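Local coordinates for protein Exo-beta-1,3-glucanase (Streptomyces sp. SirexAA-E, PDB 4PEY) that hydrolyses laminarin and laminarioligosaccharides as an exo-beta-1,3-glucanase of glycoside hydrolase family 55, producing glucose and laminaribiose, at residues A[91-96]-A[124-129]; A[69-74]-A[108-113]; A[506-511]-A[534-539]. The protein carries 1 engineered substitution. All blocks are in the same frame, centred on the assembly; numbering follows the deposited sequence. Where two conformers were deposited one is given.

Interaction 1: A[91-96]-A[124-129]; sequences GDVTVD and NRWAVS. With BGC (beta-D-glucopyranose), chain C; BGC (beta-D-glucopyranose), chain B; BGC (beta-D-glucopyranose), chain D.
Asn124 grips the backbone of Val93 with both ends of its amide, a group that suits the place because it accepts and donates at once. OD1 takes the Val93 N-H on a lone pair (2.9 Å) and ND2 donates to Val93 O (2.8 Å). CG, anti to the backbone N (chi1 -166°), starts the amide that way. Further on, Val95 N bonds to Arg125 O and Ala127 N to Val95 O. Val95 splits its methyls between two partners: CG2 lies 3.5 Å from Trp126 CZ3, and CG1 meets Val128 CG1. The Arg125 chain bends at chi3, and NE donates almost straight (167°) to O2 of the chain C glucose. Asp96 OD2 accepts from O2 of the chain B glucose (2.6 Å) and O2 of the chain D glucose; its link to Arg125 NE is long and purely electrostatic. A water joins Asp92 OD2, Thr94 OG1 and Arg125 N to the chain C sugar; Asp92 OD1 bonds to Val120 N and Thr94 OG1 to Asn68. In the paired beta-helix fold of family 55, strands 87-94 and 123-125 of the N-terminal beta-helix border this glycan pocket; strand 138-144 touches Asn124 and Trp126, strand 110-113 Val95 and Trp126.

Interaction 2: A[69-74]-A[108-113]; sequences AQIGFY and FWRSAE. With BGC (beta-D-glucopyranose), chain B.
This is a buried cation-pi and hydrogen-bond contact between the chain after strand 67-70 and the residues at the start of 110-113, in the N-terminal beta-helix. Arg110 carries it. Its NH2 sits over the centre of the Phe73 ring, 3.3 Å from CD2, and CZ lies almost on the ring normal; the guanidinium is tilted 66° to the ring, so it meets the face with one nitrogen and is not stacked flat. NH1 donates to Ile71 O at 2.9 Å. NE and NH2 together clasp Phe108 O side-on, the latter on a lone pair. CG occupies the crowded position between backbone N and carbonyl carbon (chi1 63°), and a bend at chi3 turns NE off the extended path. Beside this, the rings of Tyr74 and Trp109 run nearly parallel (4°) but slid apart, with centroids 5.6 Å apart; the Tyr74 OH finds its hydrogen bonds outside the contact, at Gln49 O and Arg374. Phe108 touches another bound glucose. Only arginine among the common side chains offers several N-H groups and a flat cation at once. The buried charge would probably be eased by two backbone carbonyls and the pi cloud of Phe73, which also limit how the guanidinium can turn.

Interaction 3: A[506-511]-A[534-539]; sequences IRQQHG and GQYEHV
Arg507, Glu537 and Gln535 have the most surface buried where two short parallel strands, 507-508 and 535-536, pair as a small two-stranded sheet. Arg507 and Gln535 form a bridged pair whose side chains lie side by side, pointing the same way. A bend at chi2 (-62°) turns the Arg507 CD toward Gln535 O; further out, one face of the guanidinium lies over Gln535 CG, with NH1 3.6 Å from that CG. NH1 also donates to Ile506 O, from above that carbonyl's plane. Long methylene chains suit this partly exposed face because they cover the backbone while their polar ends find partners: the Gln535 amide bonds to Thr547 and Gly549. An alanine in place of Arg507 would probably uncover the CB and CG of Gln535 and leave Ile506 O without its guanidinium donor. Glu537, next after Tyr536, has its chain extended past CG and sets OE1 3.3 Å from CG of Gln509. Its OE2 forms a salt bridge with Lys475. On the face opposite Arg507, Tyr536 lies alongside Gln508, and its OH bonds to Ser496. The backbones pair through Gln508 N to Gln535 O, nearly straight (173°), and Glu537 N to Gln508 O. Further along, Gly511 N donates to Val539 O at 3.0 Å, from above that carbonyl's plane.

How the interactions relate
Interactions 1 and 2 are neighbours, their centres about 9 Å apart, and their segments alternate along the chain: 69-74, 91-96, 108-113, 124-129. Strands 67-70 and 87-94 pair in parallel, and Thr94 N to Ala69 O and Thr94 O to Ile71 N are probable hydrogen bonds joining the two contacts. The centres of interactions 1 and 3 are about 35 Å apart, and so are those of interactions 2 and 3. Interaction 3 comes later, a two-stranded sheet in the C-terminal half, beside the second beta-helix. Interactions 1 and 2 border a glycan site apart from the catalytic one, though Phe108 of interaction 2 also reaches the second bound sugar, whose substrate-binding residues come from both halves of the chain.

Interaction 1: A[91-96]-A[124-129]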
loop_
_atom_site.group_PDB
_atom_site.type_symbol
_atom_site.label_atom_id
_atom_site.label_comp_id
_atom_site.label_asym_id
_atom_site.label_seq_id
_atom_site.Cartn_x
_atom_site.Cartn_y
_atom_site.Cartn_z
ATOM N N GLY A 91 -11.938 -2.198 -23.541
ATOM C CA GLY A 91 -11.623 -3.449 -22.885
ATOM C C GLY A 91 -11.355 -3.228 -21.411
ATOM O O GLY A 91 -11.806 -2.235 -20.841
ATOM N N ASP A 92 -10.601 -4.147 -20.804
ATOM C CA ASP A 92 -10.559 -4.273 -19.355
ATOM C C ASP A 92 -9.147 -4.438 -18.812
ATOM O O ASP A 92 -8.249 -4.937 -19.503
ATOM C CB ASP A 92 -11.393 -5.479 -18.896
ATOM C CG ASP A 92 -12.875 -5.352 -19.240
ATOM O OD1 ASP A 92 -13.222 -5.195 -20.435
ATOM O OD2 ASP A 92 -13.699 -5.436 -18.305
ATOM N N VAL A 93 -8.969 -4.028 -17.563
ATOM C CA VAL A 93 -7.807 -4.408 -16.774
ATOM C C VAL A 93 -8.363 -5.233 -15.613
ATOM O O VAL A 93 -8.951 -4.697 -14.669
ATOM C CB VAL A 93 -7.004 -3.182 -16.286
ATOM C CG1 VAL A 93 -5.928 -3.605 -15.314
ATOM C CG2 VAL A 93 -6.376 -2.459 -17.474
ATOM N N THR A 94 -8.212 -6.547 -15.725
ATOM C CA THR A 94 -8.947 -7.491 -14.894
ATOM C C THR A 94 -8.102 -8.186 -13.842
ATOM O O THR A 94 -7.041 -8.726 -14.158
ATOM C CB THR A 94 -9.587 -8.577 -15.780
ATOM O OG1 THR A 94 -10.513 -7.959 -16.685
ATOM C CG2 THR A 94 -10.305 -9.647 -14.941
ATOM N N VAL A 95 -8.575 -8.181 -12.597
ATOM C CA VAL A 95 -8.098 -9.142 -11.611
ATOM C C VAL A 95 -9.287 -9.952 -11.091
ATOM O O VAL A 95 -10.297 -9.385 -10.651
ATOM C CB VAL A 95 -7.361 -8.466 -10.431
ATOM C CG1 VAL A 95 -6.955 -9.500 -9.387
ATOM C CG2 VAL A 95 -6.126 -7.713 -10.919
ATOM N N ASP A 96 -9.173 -11.276 -11.169
ATOM C CA ASP A 96 -10.196 -12.182 -10.645
ATOM C C ASP A 96 -9.469 -13.250 -9.827
ATOM O O ASP A 96 -8.241 -13.191 -9.670
ATOM C CB ASP A 96 -11.039 -12.794 -11.777
ATOM C CG ASP A 96 -12.419 -13.294 -11.310
ATOM O OD1 ASP A 96 -12.703 -13.347 -10.090
ATOM O OD2 ASP A 96 -13.226 -13.669 -12.185
ATOM N N ASN A 124 -15.682 -2.910 -15.060
ATOM C CA ASN A 124 -14.343 -3.466 -14.916
ATOM C C ASN A 124 -14.221 -4.195 -13.585
ATOM O O ASN A 124 -14.678 -3.675 -12.572
ATOM C CB ASN A 124 -13.286 -2.358 -14.999
ATOM C CG ASN A 124 -11.894 -2.902 -15.199
ATOM O OD1 ASN A 124 -11.501 -3.211 -16.324
ATOM N ND2 ASN A 124 -11.136 -3.030 -14.110
ATOM N N ARG A 125 -13.602 -5.377 -13.569
ATOM C CA ARG A 125 -13.416 -6.112 -12.317
ATOM C C ARG A 125 -11.975 -6.031 -11.827
ATOM O O ARG A 125 -11.044 -6.476 -12.515
ATOM C CB ARG A 125 -13.816 -7.584 -12.467
ATOM C CG ARG A 125 -13.745 -8.349 -11.142
ATOM C CD ARG A 125 -13.799 -9.859 -11.333
ATOM N NE ARG A 125 -14.887 -10.261 -12.219
ATOM C CZ ARG A 125 -16.152 -10.400 -11.838
ATOM N NH1 ARG A 125 -17.071 -10.773 -12.718
ATOM N NH2 ARG A 125 -16.500 -10.163 -10.578
ATOM N N TRP A 126 -11.800 -5.471 -10.629
ATOM C CA TRP A 126 -10.487 -5.342 -9.978
ATOM C C TRP A 126 -10.581 -6.008 -8.601
ATOM O O TRP A 126 -10.669 -5.337 -7.567
ATOM C CB TRP A 126 -10.077 -3.861 -9.885
ATOM C CG TRP A 126 -8.690 -3.555 -9.349
ATOM C CD1 TRP A 126 -8.383 -3.017 -8.128
ATOM C CD2 TRP A 126 -7.438 -3.738 -10.031
ATOM N NE1 TRP A 126 -7.025 -2.864 -8.003
ATOM C CE2 TRP A 126 -6.418 -3.301 -9.152
ATOM C CE3 TRP A 126 -7.079 -4.232 -11.290
ATOM C CZ2 TRP A 126 -5.062 -3.344 -9.496
ATOM C CZ3 TRP A 126 -5.729 -4.268 -11.633
ATOM C CH2 TRP A 126 -4.738 -3.833 -10.733
ATOM N N ALA A 127 -10.597 -7.339 -8.597
ATOM C CA ALA A 127 -10.881 -8.098 -7.379
ATOM C C ALA A 127 -9.597 -8.447 -6.640
ATOM O O ALA A 127 -9.091 -9.571 -6.720
ATOM C CB ALA A 127 -11.668 -9.356 -7.714
ATOM N N VAL A 128 -9.081 -7.465 -5.912
ATOM C CA VAL A 128 -7.766 -7.562 -5.304
ATOM C C VAL A 128 -7.837 -7.579 -3.791
ATOM O O VAL A 128 -8.862 -7.207 -3.198
ATOM C CB VAL A 128 -6.879 -6.384 -5.739
ATOM C CG1 VAL A 128 -6.685 -6.413 -7.253
ATOM C CG2 VAL A 128 -7.502 -5.056 -5.304
ATOM N N SER A 129 -6.753 -8.010 -3.156
ATOM C CA SER A 129 -6.591 -7.723 -1.734
ATOM C C SER A 129 -5.453 -6.720 -1.568
ATOM O O SER A 129 -5.409 -5.729 -2.309
ATOM C CB SER A 129 -6.384 -9.008 -0.938
ATOM O OG SER A 129 -7.618 -9.721 -0.953
HETATM C C2 BGC C . -13.745 -10.337 -16.195
HETATM C C3 BGC C . -15.005 -9.555 -16.549
HETATM C C4 BGC C . -15.011 -9.151 -18.025
HETATM C C5 BGC C . -14.675 -10.342 -18.917
HETATM C C6 BGC C . -14.485 -9.918 -20.369
HETATM C C1 BGC C . -13.566 -11.486 -17.179
HETATM O O2 BGC C . -13.831 -10.837 -14.871
HETATM O O3 BGC C . -15.080 -8.416 -15.728
HETATM O O4 BGC C . -16.284 -8.649 -18.381
HETATM O O5 BGC C . -13.483 -10.960 -18.487
HETATM O O6 BGC C . -14.618 -11.035 -21.219
HETATM C C2 BGC B . -12.221 -14.081 -15.688
HETATM C C3 BGC B . -12.436 -13.518 -17.083
HETATM C C4 BGC B . -11.441 -14.147 -18.050
HETATM C C5 BGC B . -11.472 -15.670 -17.960
HETATM C C6 BGC B . -10.358 -16.268 -18.815
HETATM C C1 BGC B . -12.322 -15.602 -15.744
HETATM O O2 BGC B . -13.175 -13.545 -14.794
HETATM O O3 BGC B . -12.249 -12.120 -17.055
HETATM O O4 BGC B . -11.731 -13.737 -19.369
HETATM O O5 BGC B . -11.325 -16.098 -16.618
HETATM O O6 BGC B . -10.416 -17.675 -18.749
HETATM C C2 BGC D . -12.974 -17.335 -12.620
HETATM C C3 BGC D . -12.494 -17.390 -14.064
HETATM C C4 BGC D . -11.451 -18.489 -14.264
HETATM C C5 BGC D . -11.927 -19.811 -13.670
HETATM C C6 BGC D . -10.846 -20.893 -13.794
HETATM C C1 BGC D . -13.346 -18.710 -12.083
HETATM O O1 BGC D . -13.563 -18.575 -10.688
HETATM O O2 BGC D . -14.086 -16.462 -12.538
HETATM O O3 BGC D . -11.952 -16.127 -14.389
HETATM O O4 BGC D . -11.197 -18.650 -15.646
HETATM O O5 BGC D . -12.295 -19.639 -12.312
HETATM O O6 BGC D . -9.630 -20.463 -13.202
HETATM O O HOH W 1 -12.981 -6.700 -16.066
#

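Interaction 2: A[69-74]-A[108-113]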
loop_
_atom_site.group_PDB
_atom_site.type_symbol
_atom_site.label_atom_id
_atom_site.label_comp_id
_atom_site.label_asym_id
_atom_site.label_seq_id
_atom_site.Cartn_x
_atom_site.Cartn_y
_atom_site.Cartn_z
ATOM N N ALA A 69 -6.768 -7.313 -20.373
ATOM C CA ALA A 69 -5.471 -7.482 -19.740
ATOM C C ALA A 69 -5.666 -8.045 -18.342
ATOM O O ALA A 69 -5.976 -7.303 -17.405
ATOM C CB ALA A 69 -4.711 -6.148 -19.698
ATOM N N GLN A 70 -5.507 -9.358 -18.204
ATOM C CA GLN A 70 -5.602 -9.988 -16.896
ATOM C C GLN A 70 -4.271 -9.816 -16.199
ATOM O O GLN A 70 -3.217 -10.104 -16.778
ATOM C CB GLN A 70 -5.964 -11.470 -17.012
ATOM C CG GLN A 70 -7.368 -11.719 -17.556
ATOM C CD GLN A 70 -7.717 -13.194 -17.591
ATOM O OE1 GLN A 70 -8.081 -13.783 -16.574
ATOM N NE2 GLN A 70 -7.602 -13.801 -18.768
ATOM N N ILE A 71 -4.324 -9.350 -14.955
ATOM C CA ILE A 71 -3.131 -8.982 -14.207
ATOM C C ILE A 71 -2.843 -9.997 -13.104
ATOM O O ILE A 71 -3.638 -10.145 -12.168
ATOM C CB ILE A 71 -3.286 -7.571 -13.601
ATOM C CG1 ILE A 71 -3.738 -6.573 -14.682
ATOM C CG2 ILE A 71 -1.999 -7.135 -12.923
ATOM C CD1 ILE A 71 -2.814 -6.474 -15.896
ATOM N N GLY A 72 -1.722 -10.715 -13.231
ATOM C CA GLY A 72 -1.295 -11.670 -12.220
ATOM C C GLY A 72 -0.359 -11.069 -11.190
ATOM O O GLY A 72 -0.280 -9.846 -11.061
ATOM N N PHE A 73 0.347 -11.922 -10.450
ATOM C CA PHE A 73 1.305 -11.459 -9.452
ATOM C C PHE A 73 2.446 -10.666 -10.090
ATOM O O PHE A 73 2.833 -10.934 -11.228
ATOM C CB PHE A 73 1.890 -12.639 -8.668
ATOM C CG PHE A 73 0.940 -13.234 -7.664
ATOM C CD1 PHE A 73 0.132 -14.315 -7.999
ATOM C CD2 PHE A 73 0.838 -12.688 -6.385
ATOM C CE1 PHE A 73 -0.746 -14.856 -7.068
ATOM C CE2 PHE A 73 -0.033 -13.220 -5.451
ATOM C CZ PHE A 73 -0.830 -14.306 -5.791
ATOM N N TYR A 74 2.967 -9.698 -9.336
ATOM C CA TYR A 74 4.159 -8.922 -9.706
ATOM C C TYR A 74 4.081 -8.367 -11.122
ATOM O O TYR A 74 5.067 -8.356 -11.861
ATOM C CB TYR A 74 5.428 -9.767 -9.556
ATOM C CG TYR A 74 5.564 -10.446 -8.214
ATOM C CD1 TYR A 74 5.858 -9.719 -7.061
ATOM C CD2 TYR A 74 5.398 -11.821 -8.098
ATOM C CE1 TYR A 74 5.988 -10.352 -5.826
ATOM C CE2 TYR A 74 5.516 -12.459 -6.874
ATOM C CZ TYR A 74 5.815 -11.722 -5.743
ATOM O OH TYR A 74 5.929 -12.378 -4.539
ATOM N N PHE A 108 -2.312 -10.313 -4.355
ATOM C CA PHE A 108 -1.362 -9.295 -3.900
ATOM C C PHE A 108 -0.441 -8.790 -5.007
ATOM O O PHE A 108 -0.332 -9.413 -6.061
ATOM C CB PHE A 108 -0.432 -9.845 -2.808
ATOM C CG PHE A 108 -1.118 -10.534 -1.656
ATOM C CD1 PHE A 108 -2.217 -9.969 -1.021
ATOM C CD2 PHE A 108 -0.618 -11.743 -1.179
ATOM C CE1 PHE A 108 -2.815 -10.614 0.062
ATOM C CE2 PHE A 108 -1.198 -12.386 -0.093
ATOM C CZ PHE A 108 -2.301 -11.821 0.529
ATOM N N TRP A 109 0.263 -7.696 -4.706
ATOM C CA TRP A 109 1.472 -7.251 -5.417
ATOM C C TRP A 109 1.248 -7.066 -6.916
ATOM O O TRP A 109 1.865 -7.738 -7.743
ATOM C CB TRP A 109 2.654 -8.225 -5.170
ATOM C CG TRP A 109 3.006 -8.389 -3.698
ATOM C CD1 TRP A 109 3.306 -7.394 -2.807
ATOM C CD2 TRP A 109 3.076 -9.620 -2.958
ATOM N NE1 TRP A 109 3.552 -7.928 -1.561
ATOM C CE2 TRP A 109 3.416 -9.293 -1.628
ATOM C CE3 TRP A 109 2.889 -10.968 -3.291
ATOM C CZ2 TRP A 109 3.549 -10.258 -0.629
ATOM C CZ3 TRP A 109 3.018 -11.926 -2.300
ATOM C CH2 TRP A 109 3.348 -11.569 -0.982
ATOM N N ARG A 110 0.372 -6.131 -7.263
ATOM C CA ARG A 110 0.152 -5.788 -8.666
ATOM C C ARG A 110 -0.392 -4.365 -8.706
ATOM O O ARG A 110 -0.720 -3.811 -7.662
ATOM C CB ARG A 110 -0.799 -6.792 -9.338
ATOM C CG ARG A 110 -2.218 -6.839 -8.752
ATOM C CD ARG A 110 -2.892 -8.179 -9.055
ATOM N NE ARG A 110 -2.316 -9.242 -8.235
ATOM C CZ ARG A 110 -2.522 -10.545 -8.416
ATOM N NH1 ARG A 110 -3.276 -10.978 -9.431
ATOM N NH2 ARG A 110 -1.950 -11.417 -7.593
ATOM N N SER A 111 -0.469 -3.748 -9.880
ATOM C CA SER A 111 -0.930 -2.361 -9.918
ATOM C C SER A 111 -1.462 -1.925 -11.269
ATOM O O SER A 111 -1.060 -2.457 -12.302
ATOM C CB SER A 111 0.206 -1.415 -9.507
ATOM O OG SER A 111 1.280 -1.490 -10.432
ATOM N N ALA A 112 -2.354 -0.936 -11.237
ATOM C CA ALA A 112 -2.871 -0.277 -12.444
ATOM C C ALA A 112 -2.790 1.224 -12.255
ATOM O O ALA A 112 -3.161 1.728 -11.197
ATOM C CB ALA A 112 -4.315 -0.690 -12.727
ATOM N N GLU A 113 -2.311 1.934 -13.273
ATOM C CA GLU A 113 -2.183 3.387 -13.189
ATOM C C GLU A 113 -2.321 4.085 -14.545
ATOM O O GLU A 113 -1.844 3.595 -15.562
ATOM C CB GLU A 113 -0.831 3.748 -12.547
ATOM C CG GLU A 113 -0.585 5.237 -12.314
ATOM C CD GLU A 113 0.638 5.497 -11.446
ATOM O OE1 GLU A 113 1.623 4.720 -11.527
ATOM O OE2 GLU A 113 0.618 6.479 -10.671
HETATM C C2 BGC B . -12.221 -14.081 -15.688
HETATM C C3 BGC B . -12.436 -13.518 -17.083
HETATM C C4 BGC B . -11.441 -14.147 -18.050
HETATM C C5 BGC B . -11.472 -15.670 -17.960
HETATM C C6 BGC B . -10.358 -16.268 -18.815
HETATM C C1 BGC B . -12.322 -15.602 -15.744
HETATM O O2 BGC B . -13.175 -13.545 -14.794
HETATM O O3 BGC B . -12.249 -12.120 -17.055
HETATM O O4 BGC B . -11.731 -13.737 -19.369
HETATM O O5 BGC B . -11.325 -16.098 -16.618
HETATM O O6 BGC B . -10.416 -17.675 -18.749
#

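Interaction 3: A[506-511]-A[534-539]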
loop_
_atom_site.group_PDB
_atom_site.type_symbol
_atom_site.label_atom_id
_atom_site.label_comp_id
_atom_site.label_asym_id
_atom_site.label_seq_id
_atom_site.Cartn_x
_atom_site.Cartn_y
_atom_site.Cartn_z
ATOM N N ILE A 506 -6.869 -18.292 22.654
ATOM C CA ILE A 506 -6.198 -17.033 22.948
ATOM C C ILE A 506 -7.168 -15.849 23.011
ATOM O O ILE A 506 -8.206 -15.824 22.333
ATOM C CB ILE A 506 -5.070 -16.785 21.907
ATOM C CG1 ILE A 506 -3.880 -17.691 22.247
ATOM C CG2 ILE A 506 -4.606 -15.315 21.858
ATOM C CD1 ILE A 506 -2.775 -17.698 21.220
ATOM N N ARG A 507 -6.837 -14.899 23.878
ATOM C CA ARG A 507 -7.535 -13.625 23.987
ATOM C C ARG A 507 -6.599 -12.467 23.647
ATOM O O ARG A 507 -5.445 -12.432 24.090
ATOM C CB ARG A 507 -8.094 -13.437 25.398
ATOM C CG ARG A 507 -9.223 -14.398 25.720
ATOM C CD ARG A 507 -10.404 -14.175 24.784
ATOM N NE ARG A 507 -11.528 -15.065 25.072
ATOM C CZ ARG A 507 -11.808 -16.184 24.407
ATOM N NH1 ARG A 507 -11.053 -16.578 23.382
ATOM N NH2 ARG A 507 -12.868 -16.906 24.756
ATOM N N GLN A 508 -7.116 -11.526 22.865
ATOM C CA GLN A 508 -6.414 -10.297 22.510
ATOM C C GLN A 508 -7.118 -9.181 23.268
ATOM O O GLN A 508 -8.306 -8.974 23.057
ATOM C CB GLN A 508 -6.469 -10.065 20.995
ATOM C CG GLN A 508 -5.912 -8.724 20.511
ATOM C CD GLN A 508 -4.390 -8.695 20.435
ATOM O OE1 GLN A 508 -3.733 -9.733 20.288
ATOM N NE2 GLN A 508 -3.823 -7.498 20.528
ATOM N N GLN A 509 -6.434 -8.486 24.174
ATOM C CA GLN A 509 -7.159 -7.541 25.027
ATOM C C GLN A 509 -7.846 -6.443 24.213
ATOM O O GLN A 509 -8.994 -6.080 24.488
ATOM C CB GLN A 509 -6.226 -6.920 26.064
ATOM C CG GLN A 509 -6.944 -6.219 27.192
ATOM C CD GLN A 509 -6.114 -6.181 28.473
ATOM O OE1 GLN A 509 -5.423 -7.142 28.820
ATOM N NE2 GLN A 509 -6.183 -5.073 29.178
ATOM N N HIS A 510 -7.156 -5.927 23.201
ATOM C CA HIS A 510 -7.716 -4.859 22.379
ATOM C C HIS A 510 -7.012 -4.755 21.033
ATOM O O HIS A 510 -5.901 -5.269 20.850
ATOM C CB HIS A 510 -7.623 -3.516 23.113
ATOM C CG HIS A 510 -6.286 -3.259 23.741
ATOM N ND1 HIS A 510 -6.143 -2.898 25.064
ATOM C CD2 HIS A 510 -5.031 -3.331 23.232
ATOM C CE1 HIS A 510 -4.858 -2.741 25.340
ATOM N NE2 HIS A 510 -4.162 -3.003 24.247
ATOM N N GLY A 511 -7.663 -4.094 20.083
ATOM C CA GLY A 511 -7.023 -3.779 18.817
ATOM C C GLY A 511 -6.192 -2.508 18.923
ATOM O O GLY A 511 -5.176 -2.361 18.237
ATOM N N GLY A 534 -9.983 -17.371 18.485
ATOM C CA GLY A 534 -9.608 -16.345 19.442
ATOM C C GLY A 534 -10.703 -15.294 19.534
ATOM O O GLY A 534 -11.637 -15.295 18.730
ATOM N N GLN A 535 -10.597 -14.397 20.512
ATOM C CA GLN A 535 -11.538 -13.280 20.642
ATOM C C GLN A 535 -10.812 -12.044 21.154
ATOM O O GLN A 535 -9.770 -12.165 21.817
ATOM C CB GLN A 535 -12.688 -13.602 21.614
ATOM C CG GLN A 535 -13.489 -14.885 21.338
ATOM C CD GLN A 535 -14.481 -14.761 20.186
ATOM O OE1 GLN A 535 -14.650 -13.696 19.602
ATOM N NE2 GLN A 535 -15.155 -15.861 19.874
ATOM N N TYR A 536 -11.390 -10.869 20.884
ATOM C CA TYR A 536 -10.981 -9.621 21.530
ATOM C C TYR A 536 -11.745 -9.424 22.829
ATOM O O TYR A 536 -12.928 -9.766 22.917
ATOM C CB TYR A 536 -11.227 -8.412 20.622
ATOM C CG TYR A 536 -10.321 -8.356 19.423
ATOM C CD1 TYR A 536 -10.561 -9.155 18.310
ATOM C CD2 TYR A 536 -9.230 -7.488 19.392
ATOM C CE1 TYR A 536 -9.727 -9.112 17.212
ATOM C CE2 TYR A 536 -8.384 -7.434 18.291
ATOM C CZ TYR A 536 -8.642 -8.251 17.201
ATOM O OH TYR A 536 -7.818 -8.216 16.095
ATOM N N GLU A 537 -11.077 -8.871 23.834
ATOM C CA GLU A 537 -11.747 -8.536 25.087
ATOM C C GLU A 537 -12.418 -7.171 24.994
ATOM O O GLU A 537 -13.442 -6.923 25.642
ATOM C CB GLU A 537 -10.745 -8.571 26.246
ATOM C CG GLU A 537 -10.164 -9.958 26.448
ATOM C CD GLU A 537 -9.237 -10.061 27.637
ATOM O OE1 GLU A 537 -8.475 -9.108 27.893
ATOM O OE2 GLU A 537 -9.267 -11.112 28.309
ATOM N N HIS A 538 -11.817 -6.287 24.198
ATOM C CA HIS A 538 -12.280 -4.913 24.028
ATOM C C HIS A 538 -11.851 -4.399 22.662
ATOM O O HIS A 538 -11.093 -5.060 21.951
ATOM C CB HIS A 538 -11.723 -3.998 25.127
ATOM C CG HIS A 538 -12.204 -4.345 26.503
ATOM N ND1 HIS A 538 -13.503 -4.132 26.910
ATOM C CD2 HIS A 538 -11.562 -4.899 27.561
ATOM C CE1 HIS A 538 -13.641 -4.536 28.162
ATOM N NE2 HIS A 538 -12.479 -5.004 28.580
ATOM N N VAL A 539 -12.326 -3.209 22.306
ATOM C CA VAL A 539 -11.915 -2.554 21.067
ATOM C C VAL A 539 -10.649 -1.714 21.276
ATOM O O VAL A 539 -9.638 -1.905 20.594
ATOM C CB VAL A 539 -13.046 -1.661 20.517
ATOM C CG1 VAL A 539 -12.576 -0.881 19.297
ATOM C CG2 VAL A 539 -14.263 -2.514 20.166
#